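Local coordinates for protein restriction endonuclease UbaLAI (Unidentified, PDB 5O63) that cleaves DNA as a monomeric Type IIE restriction enzyme and binds cognate DNA through this N-terminal B3 domain, at residues K77-K82 against T93-L98; G97-R102 against Y123-A128. All blocks are in the same frame, centred on the assembly; numbering follows the deposited sequence.

Contact 1. Residues K77-K82 against T93-L98. With nucleotides of chain C.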
loop_
_atom_site.group_PDB
_atom_site.type_symbol
_atom_site.label_atom_id
_atom_site.label_comp_id
_atom_site.label_asym_id
_atom_site.label_seq_id
_atom_site.Cartn_x
_atom_site.Cartn_y
_atom_site.Cartn_z
ATOM N N LYS A 77 1.407 -7.805 10.353
ATOM C CA LYS A 77 0.413 -8.663 9.711
ATOM C C LYS A 77 1.064 -9.377 8.535
ATOM O O LYS A 77 2.243 -9.139 8.206
ATOM C CB LYS A 77 -0.812 -7.839 9.298
ATOM C CG LYS A 77 -1.567 -7.359 10.535
ATOM C CD LYS A 77 -2.824 -6.522 10.259
ATOM C CE LYS A 77 -3.571 -6.409 11.606
ATOM N NZ LYS A 77 -3.324 -7.610 12.500
ATOM N N THR A 78 0.324 -10.303 7.950
ATOM C CA THR A 78 0.746 -10.968 6.718
ATOM C C THR A 78 -0.252 -10.553 5.614
ATOM O O THR A 78 -1.465 -10.725 5.761
ATOM C CB THR A 78 0.783 -12.499 6.847
ATOM O OG1 THR A 78 1.766 -12.862 7.842
ATOM C CG2 THR A 78 1.187 -13.146 5.532
ATOM N N LEU A 79 0.264 -9.920 4.578
ATOM C CA LEU A 79 -0.582 -9.674 3.414
ATOM C C LEU A 79 -0.381 -10.747 2.389
ATOM O O LEU A 79 0.701 -11.411 2.356
ATOM C CB LEU A 79 -0.193 -8.276 2.818
ATOM C CG LEU A 79 -0.478 -7.133 3.782
ATOM C CD1 LEU A 79 -0.113 -5.816 3.037
ATOM C CD2 LEU A 79 -1.922 -7.140 4.332
ATOM N N ALA A 80 -1.393 -10.923 1.520
ATOM C CA ALA A 80 -1.270 -11.876 0.416
ATOM C C ALA A 80 -1.107 -11.135 -0.885
ATOM O O ALA A 80 -1.751 -10.104 -1.110
ATOM C CB ALA A 80 -2.493 -12.849 0.332
ATOM N N TYR A 81 -0.230 -11.653 -1.710
ATOM C CA TYR A 81 0.072 -11.054 -3.036
ATOM C C TYR A 81 -0.364 -12.110 -4.064
ATOM O O TYR A 81 0.200 -13.246 -4.122
ATOM C CB TYR A 81 1.553 -10.720 -3.077
ATOM C CG TYR A 81 2.110 -10.072 -4.322
ATOM C CD1 TYR A 81 1.301 -9.343 -5.214
ATOM C CD2 TYR A 81 3.487 -10.112 -4.575
ATOM C CE1 TYR A 81 1.860 -8.722 -6.333
ATOM C CE2 TYR A 81 4.036 -9.506 -5.692
ATOM C CZ TYR A 81 3.216 -8.818 -6.557
ATOM O OH TYR A 81 3.783 -8.228 -7.659
ATOM N N LYS A 82 -1.433 -11.798 -4.804
ATOM C CA LYS A 82 -2.087 -12.793 -5.645
ATOM C C LYS A 82 -1.821 -12.593 -7.116
ATOM O O LYS A 82 -1.903 -11.450 -7.587
ATOM C CB LYS A 82 -3.616 -12.769 -5.415
ATOM C CG LYS A 82 -4.048 -12.679 -3.937
ATOM C CD LYS A 82 -3.754 -14.008 -3.158
ATOM C CE LYS A 82 -4.582 -15.127 -3.711
ATOM N NZ LYS A 82 -4.310 -16.339 -2.872
ATOM N N THR A 93 -4.317 -8.647 -1.023
ATOM C CA THR A 93 -5.479 -8.947 -0.190
ATOM C C THR A 93 -5.042 -9.170 1.284
ATOM O O THR A 93 -3.836 -9.100 1.614
ATOM C CB THR A 93 -6.219 -10.234 -0.665
ATOM O OG1 THR A 93 -5.346 -11.369 -0.475
ATOM C CG2 THR A 93 -6.606 -10.190 -2.131
ATOM N N ARG A 94 -6.037 -9.381 2.159
ATOM C CA ARG A 94 -5.880 -9.469 3.640
ATOM C C ARG A 94 -5.519 -8.099 4.251
ATOM O O ARG A 94 -5.001 -8.015 5.348
ATOM C CB ARG A 94 -4.822 -10.575 4.052
ATOM C CG ARG A 94 -5.020 -11.924 3.333
ATOM C CD ARG A 94 -4.068 -12.955 3.930
ATOM N NE ARG A 94 -4.323 -13.128 5.364
ATOM C CZ ARG A 94 -3.414 -13.700 6.174
ATOM N NH1 ARG A 94 -2.319 -14.225 5.651
ATOM N NH2 ARG A 94 -3.648 -13.769 7.471
ATOM N N MET A 95 -5.862 -6.990 3.564
ATOM C CA MET A 95 -5.693 -5.696 4.176
ATOM C C MET A 95 -6.738 -5.330 5.228
ATOM O O MET A 95 -7.776 -6.008 5.436
ATOM C CB MET A 95 -5.676 -4.621 3.076
ATOM C CG MET A 95 -4.451 -4.778 2.265
ATOM S SD MET A 95 -4.516 -3.749 0.779
ATOM C CE MET A 95 -5.639 -4.842 -0.097
ATOM N N HIS A 96 -6.370 -4.269 5.962
ATOM C CA HIS A 96 -7.250 -3.669 6.971
ATOM C C HIS A 96 -8.705 -3.438 6.469
ATOM O O HIS A 96 -8.939 -3.002 5.336
ATOM C CB HIS A 96 -6.629 -2.347 7.442
ATOM C CG HIS A 96 -7.209 -1.842 8.711
ATOM N ND1 HIS A 96 -8.483 -1.318 8.788
ATOM C CD2 HIS A 96 -6.690 -1.801 9.969
ATOM C CE1 HIS A 96 -8.708 -0.938 10.040
ATOM N NE2 HIS A 96 -7.629 -1.210 10.775
ATOM N N GLY A 97 -9.660 -3.854 7.282
ATOM C CA GLY A 97 -11.071 -3.777 6.891
ATOM C C GLY A 97 -11.620 -2.375 6.673
ATOM O O GLY A 97 -12.721 -2.240 6.093
ATOM N N LEU A 98 -10.876 -1.339 7.047
ATOM C CA LEU A 98 -11.331 0.027 6.753
ATOM C C LEU A 98 -11.623 0.112 5.257
ATOM O O LEU A 98 -12.541 0.817 4.834
ATOM C CB LEU A 98 -10.282 1.086 7.147
ATOM C CG LEU A 98 -10.714 2.538 6.845
ATOM C CD1 LEU A 98 -12.126 2.873 7.387
ATOM C CD2 LEU A 98 -9.702 3.508 7.432
ATOM P P DC C 3 -6.710 -14.802 -0.486
ATOM O OP1 DC C 3 -5.405 -15.546 -0.521
ATOM O OP2 DC C 3 -6.775 -13.546 -1.247
ATOM O "O5'" DC C 3 -7.760 -15.804 -1.151
ATOM C "C5'" DC C 3 -7.774 -17.192 -0.658
ATOM C "C4'" DC C 3 -8.941 -17.930 -1.298
ATOM O "O4'" DC C 3 -10.160 -17.274 -0.945
ATOM C "C3'" DC C 3 -8.997 -17.973 -2.791
ATOM O "O3'" DC C 3 -8.133 -18.957 -3.309
ATOM C "C2'" DC C 3 -10.455 -18.374 -3.043
ATOM C "C1'" DC C 3 -11.144 -17.604 -1.954
ATOM N N1 DC C 3 -11.786 -16.333 -2.391
ATOM C C2 DC C 3 -13.039 -16.410 -2.957
ATOM O O2 DC C 3 -13.508 -17.528 -3.194
ATOM N N3 DC C 3 -13.698 -15.277 -3.214
ATOM C C4 DC C 3 -13.107 -14.056 -3.012
ATOM N N4 DC C 3 -13.826 -12.968 -3.287
ATOM C C5 DC C 3 -11.792 -13.936 -2.443
ATOM C C6 DC C 3 -11.181 -15.126 -2.124
ATOM P P DC C 2 -8.104 -12.101 5.803
ATOM O OP1 DC C 2 -6.857 -12.703 6.383
ATOM O OP2 DC C 2 -8.284 -10.605 5.785
ATOM O "O5'" DC C 2 -8.282 -12.707 4.369
ATOM C "C5'" DC C 2 -8.070 -14.105 4.118
ATOM C "C4'" DC C 2 -8.669 -14.513 2.790
ATOM O "O4'" DC C 2 -10.077 -14.235 2.749
ATOM C "C3'" DC C 2 -8.064 -13.782 1.600
ATOM O "O3'" DC C 2 -7.098 -14.711 1.015
ATOM C "C2'" DC C 2 -9.294 -13.503 0.692
ATOM C "C1'" DC C 2 -10.409 -14.327 1.404
ATOM N N1 DC C 2 -11.794 -13.795 1.221
ATOM C C2 DC C 2 -12.786 -14.746 0.846
ATOM O O2 DC C 2 -12.452 -15.907 0.667
ATOM N N3 DC C 2 -14.017 -14.318 0.614
ATOM C C4 DC C 2 -14.343 -13.040 0.898
ATOM N N4 DC C 2 -15.625 -12.669 0.659
ATOM C C5 DC C 2 -13.373 -12.058 1.314
ATOM C C6 DC C 2 -12.109 -12.483 1.487
HETATM O O HOH W 1 -3.336 -9.415 7.264
#
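The guanidinium of R94 carries the carbonyl oxygen T78 O over the centre of one face, 3.5 Å above its plane, while OP1 of nucleotide DC2 of chain C sits in that plane at the edge. R94 NE donates to OP1 of DC2 of chain C at 2.8 Å, nearly straight at 165°. A bend at chi3 (60°) brings NE to the phosphate, and the R94 side chain runs next to that of T78, both pointing the same way. The ring of H96 is likewise met at its edge, where ND1 accepts the backbone N-H of L98.

Next to R94 in sequence, T93 ends strand 89-93 and forms an antiparallel hydrogen-bonded pair with A80 of strand 75-84: A80 N to T93 O and T93 N to A80 O, each 3.0 Å. Beyond it the chain leaves the sheet, and a water donates to both T78 O and R94 O, joining the two backbones where the pairing ends. L79 CD2 packs on CG of the engineered residue M95 at 4.0 Å.

T93 OG1 lies between its own N and carbonyl carbon (chi1 65°), beside A80 CB, and bonds OP2 of DC3 of chain C at 2.7 Å. K82 crosses T93 at about a right angle, and its NZ takes OP1 of the same phosphate at 2.7 Å; NZ also forms a salt bridge with another phosphate of the DNA. Two positive groups and a hydroxyl thus meet consecutive phosphates, a grip whose bonds involve no base, and the carbonyl over R94 would probably help stabilise its charge.

Contact 2. Residues G97-R102 against Y123-A128; sequences GLLNER and YYFDCA
L99 sets its two methyl groups against F125 and C127, alternate residues of strand 121-128: CD2 rests on C127 CB at 3.7 Å, and CD1 meets the ring edge of F125 at CZ, 4.1 Å away. The leucine and the phenylalanine come tip to tip. With CG anti to the carbonyl carbon (chi1 -67°), the branch point stands 4.2 Å from C127 SG. The sulfur itself lies between the backbone N and the carbonyl carbon of C127 (chi1 70°), from where it touches both leucines, reaching L98 CB at 4.1 Å as well as L99 CD2. L98 extends the contact toward the end of the strand, its CD2 4.1 Å from C127 O and close to the backbone of A128.

No hydrogen bond joins the two segments. The 3-10 turn is held from within, chiefly by N100 N to G97 O at 2.9 Å, and by partners in nearby loops: R107 bonds L99 O, and N100 OD1 accepts from the backbone N of S35. On the strand side, F125 also meets F111 edge-to-face, while D126, between F125 and C127 in sequence, uses OD2 for a salt bridge with R135 and a hydrogen bond with Y7 OH. An alanine in place of L99 would probably open a gap beside C127 CB and leave the F125 ring edge without its methyl neighbour, since both methyls and CG would be gone.

The contact joins the loop following strand 89-93 to the end of strand 121-128. Its chemistry is aliphatic carbon against sulfur and an aromatic rim, so shape complementarity holds the turn to the strand, with no direct polar bond to fix its direction.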
loop_
_atom_site.group_PDB
_atom_site.type_symbol
_atom_site.label_atom_id
_atom_site.label_comp_id
_atom_site.label_asym_id
_atom_site.label_seq_id
_atom_site.Cartn_x
_atom_site.Cartn_y
_atom_site.Cartn_z
ATOM N N GLY A 97 -9.660 -3.854 7.282
ATOM C CA GLY A 97 -11.071 -3.777 6.891
ATOM C C GLY A 97 -11.620 -2.375 6.673
ATOM O O GLY A 97 -12.721 -2.240 6.093
ATOM N N LEU A 98 -10.876 -1.339 7.047
ATOM C CA LEU A 98 -11.331 0.027 6.753
ATOM C C LEU A 98 -11.623 0.112 5.257
ATOM O O LEU A 98 -12.541 0.817 4.834
ATOM C CB LEU A 98 -10.282 1.086 7.147
ATOM C CG LEU A 98 -10.714 2.538 6.845
ATOM C CD1 LEU A 98 -12.126 2.873 7.387
ATOM C CD2 LEU A 98 -9.702 3.508 7.432
ATOM N N LEU A 99 -10.881 -0.628 4.443
ATOM C CA LEU A 99 -11.043 -0.410 2.972
ATOM C C LEU A 99 -12.386 -0.949 2.468
ATOM O O LEU A 99 -12.820 -0.617 1.362
ATOM C CB LEU A 99 -9.951 -1.089 2.171
ATOM C CG LEU A 99 -8.541 -0.539 2.335
ATOM C CD1 LEU A 99 -7.630 -1.363 1.432
ATOM C CD2 LEU A 99 -8.513 0.942 2.034
ATOM N N ASN A 100 -13.057 -1.774 3.274
ATOM C CA ASN A 100 -14.276 -2.350 2.732
ATOM C C ASN A 100 -15.458 -1.351 2.660
ATOM O O ASN A 100 -16.409 -1.559 1.873
ATOM C CB ASN A 100 -14.637 -3.577 3.584
ATOM C CG ASN A 100 -13.697 -4.704 3.328
ATOM O OD1 ASN A 100 -13.167 -4.873 2.209
ATOM N ND2 ASN A 100 -13.419 -5.499 4.395
ATOM N N GLU A 101 -15.405 -0.289 3.452
ATOM C CA GLU A 101 -16.503 0.655 3.512
ATOM C C GLU A 101 -16.517 1.503 2.249
ATOM O O GLU A 101 -15.575 2.218 2.010
ATOM C CB GLU A 101 -16.380 1.527 4.764
ATOM C CG GLU A 101 -16.869 0.806 6.040
ATOM C CD GLU A 101 -18.382 0.724 6.198
ATOM O OE1 GLU A 101 -19.105 1.494 5.533
ATOM O OE2 GLU A 101 -18.857 -0.106 7.023
ATOM N N ARG A 102 -17.590 1.429 1.466
ATOM C CA ARG A 102 -17.613 2.038 0.120
ATOM C C ARG A 102 -18.230 3.452 0.015
ATOM O O ARG A 102 -18.173 4.041 -1.065
ATOM C CB ARG A 102 -18.397 1.115 -0.846
ATOM C CG ARG A 102 -17.727 -0.225 -1.133
ATOM C CD ARG A 102 -16.280 -0.003 -1.682
ATOM N NE ARG A 102 -15.805 -1.044 -2.615
ATOM C CZ ARG A 102 -15.753 -2.374 -2.373
ATOM N NH1 ARG A 102 -16.176 -2.928 -1.166
ATOM N NH2 ARG A 102 -15.319 -3.171 -3.361
ATOM N N TYR A 123 8.023 -4.077 4.923
ATOM C CA TYR A 123 6.889 -3.344 4.350
ATOM C C TYR A 123 5.996 -2.775 5.441
ATOM O O TYR A 123 5.907 -3.333 6.542
ATOM C CB TYR A 123 6.038 -4.249 3.433
ATOM C CG TYR A 123 6.740 -4.562 2.137
ATOM C CD1 TYR A 123 6.580 -3.717 1.014
ATOM C CD2 TYR A 123 7.556 -5.670 2.010
ATOM C CE1 TYR A 123 7.223 -3.994 -0.178
ATOM C CE2 TYR A 123 8.257 -5.939 0.810
ATOM C CZ TYR A 123 8.072 -5.089 -0.292
ATOM O OH TYR A 123 8.743 -5.345 -1.494
ATOM N N TYR A 124 5.311 -1.690 5.079
ATOM C CA TYR A 124 4.374 -0.944 5.937
ATOM C C TYR A 124 3.138 -0.643 5.138
ATOM O O TYR A 124 3.260 -0.373 3.963
ATOM C CB TYR A 124 4.961 0.376 6.382
ATOM C CG TYR A 124 6.168 0.181 7.218
ATOM C CD1 TYR A 124 6.099 0.352 8.616
ATOM C CD2 TYR A 124 7.403 -0.197 6.637
ATOM C CE1 TYR A 124 7.221 0.162 9.444
ATOM C CE2 TYR A 124 8.537 -0.388 7.467
ATOM C CZ TYR A 124 8.419 -0.214 8.873
ATOM O OH TYR A 124 9.494 -0.388 9.757
ATOM N N PHE A 125 1.986 -0.653 5.806
ATOM C CA PHE A 125 0.737 -0.321 5.116
ATOM C C PHE A 125 -0.075 0.644 5.904
ATOM O O PHE A 125 -0.270 0.477 7.105
ATOM C CB PHE A 125 -0.044 -1.627 4.913
ATOM C CG PHE A 125 -1.431 -1.442 4.428
ATOM C CD1 PHE A 125 -2.494 -1.390 5.323
ATOM C CD2 PHE A 125 -1.672 -1.340 3.068
ATOM C CE1 PHE A 125 -3.833 -1.232 4.863
ATOM C CE2 PHE A 125 -3.005 -1.178 2.571
ATOM C CZ PHE A 125 -4.081 -1.121 3.475
ATOM N N ASP A 126 -0.661 1.637 5.220
ATOM C CA ASP A 126 -1.546 2.620 5.825
ATOM C C ASP A 126 -2.705 2.841 4.845
ATOM O O ASP A 126 -2.564 2.578 3.670
ATOM C CB ASP A 126 -0.790 3.915 6.072
ATOM C CG ASP A 126 -1.497 4.891 7.017
ATOM O OD1 ASP A 126 -2.550 4.590 7.592
ATOM O OD2 ASP A 126 -0.902 5.962 7.281
ATOM N N CYS A 127 -3.849 3.249 5.370
ATOM C CA CYS A 127 -4.969 3.532 4.469
ATOM C C CYS A 127 -5.953 4.453 5.102
ATOM O O CYS A 127 -5.948 4.681 6.314
ATOM C CB CYS A 127 -5.641 2.270 4.035
ATOM S SG CYS A 127 -6.551 1.489 5.376
ATOM N N ALA A 128 -6.803 5.023 4.260
ATOM C CA ALA A 128 -7.648 6.101 4.670
ATOM C C ALA A 128 -8.826 6.267 3.733
ATOM O O ALA A 128 -8.799 5.823 2.605
ATOM C CB ALA A 128 -6.835 7.418 4.720
#

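Overall arrangement
Both contacts are mostly buried, yet they differ in what they do with that burial. Contact 1 lies at the DNA-binding side and mixes strand pairing with charged and hydroxyl groups turned to phosphates; contact 2 is apolar, with its nearest atom about 7 Å from the nucleic acid. One continuous loop serves both: it leaves strand 89-93 in contact 1 and becomes the 3-10 turn of contact 2, with G97 and L98 common to the two. F125 links them, as SD of the engineered M95 packs against its CE2 at 3.5 Å. The same sheet is reached through strand 75-84 in one and strand 121-128 in the other.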